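PDB 6O93: D-alanyl transferase DltD from Enterococcus faecalis, which probably transfers D-alanine to lipoteichoic acid at the bacterial cell membrane, a step in building the Gram-positive cell wall. Local coordinates for residues S19-P22 against N23-K26; V35-G38 against K39-P42. One frame throughout, in Å; residues are numbered along the deposited sequence.

Contact 1: residues S19-P22 against N23-K26; sequences SMAP and NVLK
With CG2 of Val24 anti to its own carbonyl carbon and CG1 anti to the backbone N (chi1 170°), the valine lays CG2 beside the methyl of Ala21, the distance from Ala21 CB to Val24 CG2 being 3.9 Å. Lys26 has CG anti to its carbonyl carbon (chi1 -60°), and from there the chain runs out extended, passing alongside the carbonyl of Pro22 with Lys26 CG 3.2 Å from Pro22 O. These two side chains flank the first turn of helix 22-26, which starts just after the N-cap position held by Ala21. Ala21 has no polar side chain, and the bonds of this first turn run between backbone atoms. Ala21 O accepts from Leu25 N at 3.0 Å, nearly straight and in the carbonyl plane, and the N-H of Val24 lies close enough to add a weak second bond. One residue on, Lys26 N reaches Pro22 O at 2.9 Å, tilted 24° from the carbonyl plane. Proline suits this first helical position, since its ring nitrogen has no hydrogen to offer and none is needed there. Ahead of the helix, Ser19 OG accepts from Ala21 N at 3.1 Å, an ST turn that ties down the approach to the N-cap; the same hydroxyl also bonds Ala16 O of helix 10-17. Asn23 ND2 goes to Ile198 O, while Leu25 and Val24 touch Leu73 of strand 69-73 and Met200 respectively. Because Ala21 O is gripped by one good bond and one weak one, the start of the helix is set by the backbone itself; the Lys26 chain lies against Pro22 O, and its amine is satisfied farther out by Ala120 O.

Contact 2: residues V35-G38 against K39-P42; sequences VASG and KYVP
Val35 and Pro42 make the close-packed side of this turn: Val35 CG2 lies against the Pro42 ring, 4.1 Å from both CB and CG of Pro42, and the two side chains cross at about a right angle. Both are buried, Val35 also resting on Ile94 and Pro42 on Leu73 and Ala99. Next to this apolar patch a water bridges the backbones, donating to Val35 O at 2.7 Å and to Tyr40 O at 2.6 Å, and so joins helix 29-36 to the start of strand 40-44. This is the helix-to-strand connection that leads into an inner strand of the parallel sheet, between strands 69-73 and 98-102, consistent with the SGNH-hydrolase-like fold of the family. Gly38 makes the turn with a positive phi of 80°, where a CB would be jammed against Ser37 O, and its N-H bonds back to Val35 O. Toward solvent the packing thins. Ser37 OG, placed between its backbone N and carbonyl carbon (chi1 73°), accepts from Lys39 N at 3.3 Å, a long but fairly straight bond, and also pairs with Ala34 O. Ser37 OG lies at the edge of the Tyr40 ring, near its plane, 3.8 Å from Tyr40 CD2, while the extended Lys39 chain leads away from the turn.

Overall arrangement
From the N terminus, helix 10-17 runs into the loop that contact 1 closes, where residues 19-21 lead into helix 22-26. Helix 29-36 follows, and contact 2 closes the turn that takes the chain from it into strand 40-44. The two contacts lie in series along the chain and neither nests in nor crosses the other; their centres are 16 Å apart and their nearest atoms about 9 Å, without touching. They share neighbours all the same: Leu25 of contact 1 and Pro42 of contact 2 both rest on Leu73 of strand 69-73, and Tyr40 packs back against helix 10-17. Helix 22-26 thus meets the parallel sheet through Leu25, while contact 2 links helix 29-36 to the sheet directly along the chain.

Contact 1: residues S19-P22 against N23-K26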
ATOM      1  N   SER A  19      -4.532  -5.603 -11.862  1.00 19.25           N
ATOM      2  CA  SER A  19      -3.884  -6.910 -11.818  1.00 19.60           C
ATOM      3  C   SER A  19      -3.144  -7.147 -10.511  1.00 19.58           C
ATOM      4  O   SER A  19      -3.037  -8.297 -10.069  1.00 19.99           O
ATOM      5  CB  SER A  19      -2.909  -7.049 -12.987  1.00 19.00           C
ATOM      6  OG  SER A  19      -1.757  -6.249 -12.781  1.00 17.91           O
ATOM      7  N   MET A  20      -2.631  -6.089  -9.879  1.00 19.23           N
ATOM      8  CA  MET A  20      -1.767  -6.233  -8.708  1.00 20.59           C
ATOM      9  C   MET A  20      -0.577  -7.136  -9.022  1.00 21.06           C
ATOM     10  O   MET A  20      -0.048  -7.824  -8.144  1.00 21.40           O
ATOM     11  CB  MET A  20      -2.551  -6.764  -7.507  1.00 20.97           C
ATOM     12  CG  MET A  20      -3.618  -5.801  -6.998  1.00 20.64           C
ATOM     13  SD  MET A  20      -4.715  -6.533  -5.769  1.00 22.94           S
ATOM     14  CE  MET A  20      -3.562  -6.927  -4.450  1.00 23.66           C
ATOM     15  N   ALA A  21      -0.154  -7.138 -10.278  1.00 20.23           N
ATOM     16  CA  ALA A  21       0.934  -8.006 -10.712  1.00 19.41           C
ATOM     17  C   ALA A  21       2.232  -7.594 -10.027  1.00 18.13           C
ATOM     18  O   ALA A  21       2.651  -6.437 -10.168  1.00 17.71           O
ATOM     19  CB  ALA A  21       1.090  -7.943 -12.229  1.00 18.77           C
ATOM     20  N   PRO A  22       2.896  -8.484  -9.282  1.00 18.05           N
ATOM     21  CA  PRO A  22       4.154  -8.081  -8.630  1.00 19.49           C
ATOM     22  C   PRO A  22       5.255  -7.696  -9.606  1.00 20.89           C
ATOM     23  O   PRO A  22       6.094  -6.854  -9.267  1.00 21.15           O
ATOM     24  CB  PRO A  22       4.533  -9.318  -7.799  1.00 20.88           C
ATOM     25  CG  PRO A  22       3.791 -10.450  -8.415  1.00 22.23           C
ATOM     26  CD  PRO A  22       2.514  -9.864  -8.938  1.00 19.71           C
ATOM     27  N   ASN A  23       5.284  -8.278 -10.808  1.00 22.52           N
ATOM     28  CA  ASN A  23       6.291  -7.876 -11.785  1.00 22.91           C
ATOM     29  C   ASN A  23       6.061  -6.451 -12.273  1.00 21.30           C
ATOM     30  O   ASN A  23       7.018  -5.765 -12.646  1.00 21.90           O
ATOM     31  CB  ASN A  23       6.304  -8.847 -12.965  1.00 23.61           C
ATOM     32  CG  ASN A  23       6.854 -10.207 -12.590  1.00 25.33           C
ATOM     33  OD1 ASN A  23       7.631 -10.334 -11.644  1.00 24.74           O
ATOM     34  ND2 ASN A  23       6.453 -11.232 -13.330  1.00 26.32           N
ATOM     35  N   VAL A  24       4.807  -5.990 -12.284  1.00 19.56           N
ATOM     36  CA  VAL A  24       4.542  -4.586 -12.578  1.00 15.75           C
ATOM     37  C   VAL A  24       4.947  -3.714 -11.397  1.00 17.41           C
ATOM     38  O   VAL A  24       5.521  -2.632 -11.571  1.00 17.35           O
ATOM     39  CB  VAL A  24       3.060  -4.383 -12.944  1.00 14.71           C
ATOM     40  CG1 VAL A  24       2.734  -2.897 -13.019  1.00 13.63           C
ATOM     41  CG2 VAL A  24       2.737  -5.069 -14.262  1.00 15.52           C
ATOM     42  N   LEU A  25       4.653  -4.168 -10.177  1.00 19.05           N
ATOM     43  CA  LEU A  25       5.041  -3.416  -8.989  1.00 19.13           C
ATOM     44  C   LEU A  25       6.554  -3.240  -8.916  1.00 19.34           C
ATOM     45  O   LEU A  25       7.042  -2.174  -8.525  1.00 18.48           O
ATOM     46  CB  LEU A  25       4.525  -4.121  -7.736  1.00 19.96           C
ATOM     47  CG  LEU A  25       4.725  -3.379  -6.414  1.00 20.39           C
ATOM     48  CD1 LEU A  25       3.906  -2.096  -6.384  1.00 19.34           C
ATOM     49  CD2 LEU A  25       4.361  -4.275  -5.250  1.00 21.42           C
ATOM     50  N   LYS A  26       7.312  -4.277  -9.283  1.00 20.13           N
ATOM     51  CA  LYS A  26       8.768  -4.214  -9.253  1.00 21.62           C
ATOM     52  C   LYS A  26       9.367  -3.527 -10.473  1.00 19.50           C
ATOM     53  O   LYS A  26      10.561  -3.206 -10.456  1.00 19.09           O
ATOM     54  CB  LYS A  26       9.361  -5.621  -9.152  1.00 25.11           C
ATOM     55  CG  LYS A  26       8.938  -6.405  -7.928  1.00 29.49           C
ATOM     56  CD  LYS A  26       9.556  -7.796  -7.934  1.00 33.00           C
ATOM     57  CE  LYS A  26       8.730  -8.771  -7.111  1.00 35.25           C
ATOM     58  NZ  LYS A  26       9.466 -10.032  -6.824  1.00 38.42           N
TER

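Contact 2: residues V35-G38 against K39-P42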
ATOM      1  N   VAL A  35       0.790   6.227 -14.154  1.00 18.33           N
ATOM      2  CA  VAL A  35       0.701   7.352 -13.227  1.00 17.79           C
ATOM      3  C   VAL A  35       1.031   8.660 -13.936  1.00 17.58           C
ATOM      4  O   VAL A  35       0.414   9.699 -13.668  1.00 18.72           O
ATOM      5  CB  VAL A  35       1.622   7.112 -12.016  1.00 18.18           C
ATOM      6  CG1 VAL A  35       1.649   8.332 -11.109  1.00 18.78           C
ATOM      7  CG2 VAL A  35       1.166   5.886 -11.242  1.00 18.32           C
ATOM      8  N   ALA A  36       1.999   8.634 -14.858  1.00 16.83           N
ATOM      9  CA  ALA A  36       2.366   9.849 -15.578  1.00 18.67           C
ATOM     10  C   ALA A  36       1.221  10.362 -16.442  1.00 20.20           C
ATOM     11  O   ALA A  36       1.155  11.562 -16.733  1.00 20.36           O
ATOM     12  CB  ALA A  36       3.602   9.597 -16.443  1.00 18.58           C
ATOM     13  N   SER A  37       0.311   9.475 -16.858  1.00 22.09           N
ATOM     14  CA  SER A  37      -0.797   9.889 -17.711  1.00 25.77           C
ATOM     15  C   SER A  37      -1.790  10.780 -16.980  1.00 26.53           C
ATOM     16  O   SER A  37      -2.549  11.502 -17.633  1.00 27.83           O
ATOM     17  CB  SER A  37      -1.528   8.663 -18.264  1.00 27.15           C
ATOM     18  OG  SER A  37      -2.305   8.035 -17.258  1.00 27.54           O
ATOM     19  N   GLY A  38      -1.807  10.746 -15.648  1.00 26.96           N
ATOM     20  CA  GLY A  38      -2.763  11.506 -14.874  1.00 28.59           C
ATOM     21  C   GLY A  38      -4.134  10.878 -14.765  1.00 29.59           C
ATOM     22  O   GLY A  38      -4.960  11.365 -13.981  1.00 30.15           O
ATOM     23  N   LYS A  39      -4.406   9.812 -15.517  1.00 31.03           N
ATOM     24  CA  LYS A  39      -5.699   9.148 -15.478  1.00 33.96           C
ATOM     25  C   LYS A  39      -5.774   8.050 -14.429  1.00 30.12           C
ATOM     26  O   LYS A  39      -6.880   7.680 -14.019  1.00 30.45           O
ATOM     27  CB  LYS A  39      -6.024   8.550 -16.851  1.00 39.48           C
ATOM     28  CG  LYS A  39      -6.157   9.583 -17.958  1.00 45.95           C
ATOM     29  CD  LYS A  39      -6.483   8.929 -19.293  1.00 50.46           C
ATOM     30  CE  LYS A  39      -6.751   9.969 -20.371  1.00 55.24           C
ATOM     31  NZ  LYS A  39      -7.057   9.339 -21.687  1.00 58.05           N
ATOM     32  N   TYR A  40      -4.636   7.523 -13.985  1.00 25.87           N
ATOM     33  CA  TYR A  40      -4.595   6.425 -13.029  1.00 24.04           C
ATOM     34  C   TYR A  40      -4.070   6.937 -11.694  1.00 22.95           C
ATOM     35  O   TYR A  40      -2.953   7.465 -11.619  1.00 22.78           O
ATOM     36  CB  TYR A  40      -3.732   5.277 -13.559  1.00 22.50           C
ATOM     37  CG  TYR A  40      -4.379   4.545 -14.715  1.00 24.29           C
ATOM     38  CD1 TYR A  40      -5.340   3.570 -14.491  1.00 25.04           C
ATOM     39  CD2 TYR A  40      -4.042   4.842 -16.031  1.00 25.50           C
ATOM     40  CE1 TYR A  40      -5.945   2.905 -15.540  1.00 26.95           C
ATOM     41  CE2 TYR A  40      -4.641   4.180 -17.090  1.00 26.99           C
ATOM     42  CZ  TYR A  40      -5.593   3.212 -16.838  1.00 27.82           C
ATOM     43  OH  TYR A  40      -6.199   2.549 -17.883  1.00 28.32           O
ATOM     44  N   VAL A  41      -4.875   6.777 -10.649  1.00 21.06           N
ATOM     45  CA  VAL A  41      -4.503   7.185  -9.296  1.00 19.35           C
ATOM     46  C   VAL A  41      -3.855   5.981  -8.616  1.00 18.23           C
ATOM     47  O   VAL A  41      -4.537   4.963  -8.410  1.00 18.88           O
ATOM     48  CB  VAL A  41      -5.723   7.675  -8.505  1.00 20.12           C
ATOM     49  CG1 VAL A  41      -5.311   8.141  -7.114  1.00 19.56           C
ATOM     50  CG2 VAL A  41      -6.434   8.794  -9.254  1.00 21.99           C
ATOM     51  N   PRO A  42      -2.570   6.040  -8.265  1.00 17.05           N
ATOM     52  CA  PRO A  42      -1.947   4.883  -7.608  1.00 16.82           C
ATOM     53  C   PRO A  42      -2.550   4.649  -6.231  1.00 16.61           C
ATOM     54  O   PRO A  42      -2.659   5.570  -5.418  1.00 16.48           O
ATOM     55  CB  PRO A  42      -0.465   5.271  -7.522  1.00 16.94           C
ATOM     56  CG  PRO A  42      -0.466   6.761  -7.535  1.00 16.75           C
ATOM     57  CD  PRO A  42      -1.623   7.161  -8.412  1.00 17.16           C
TER
HETATM   58  O   HOH W   1      -1.823   9.759 -12.138  1.00 25.81           O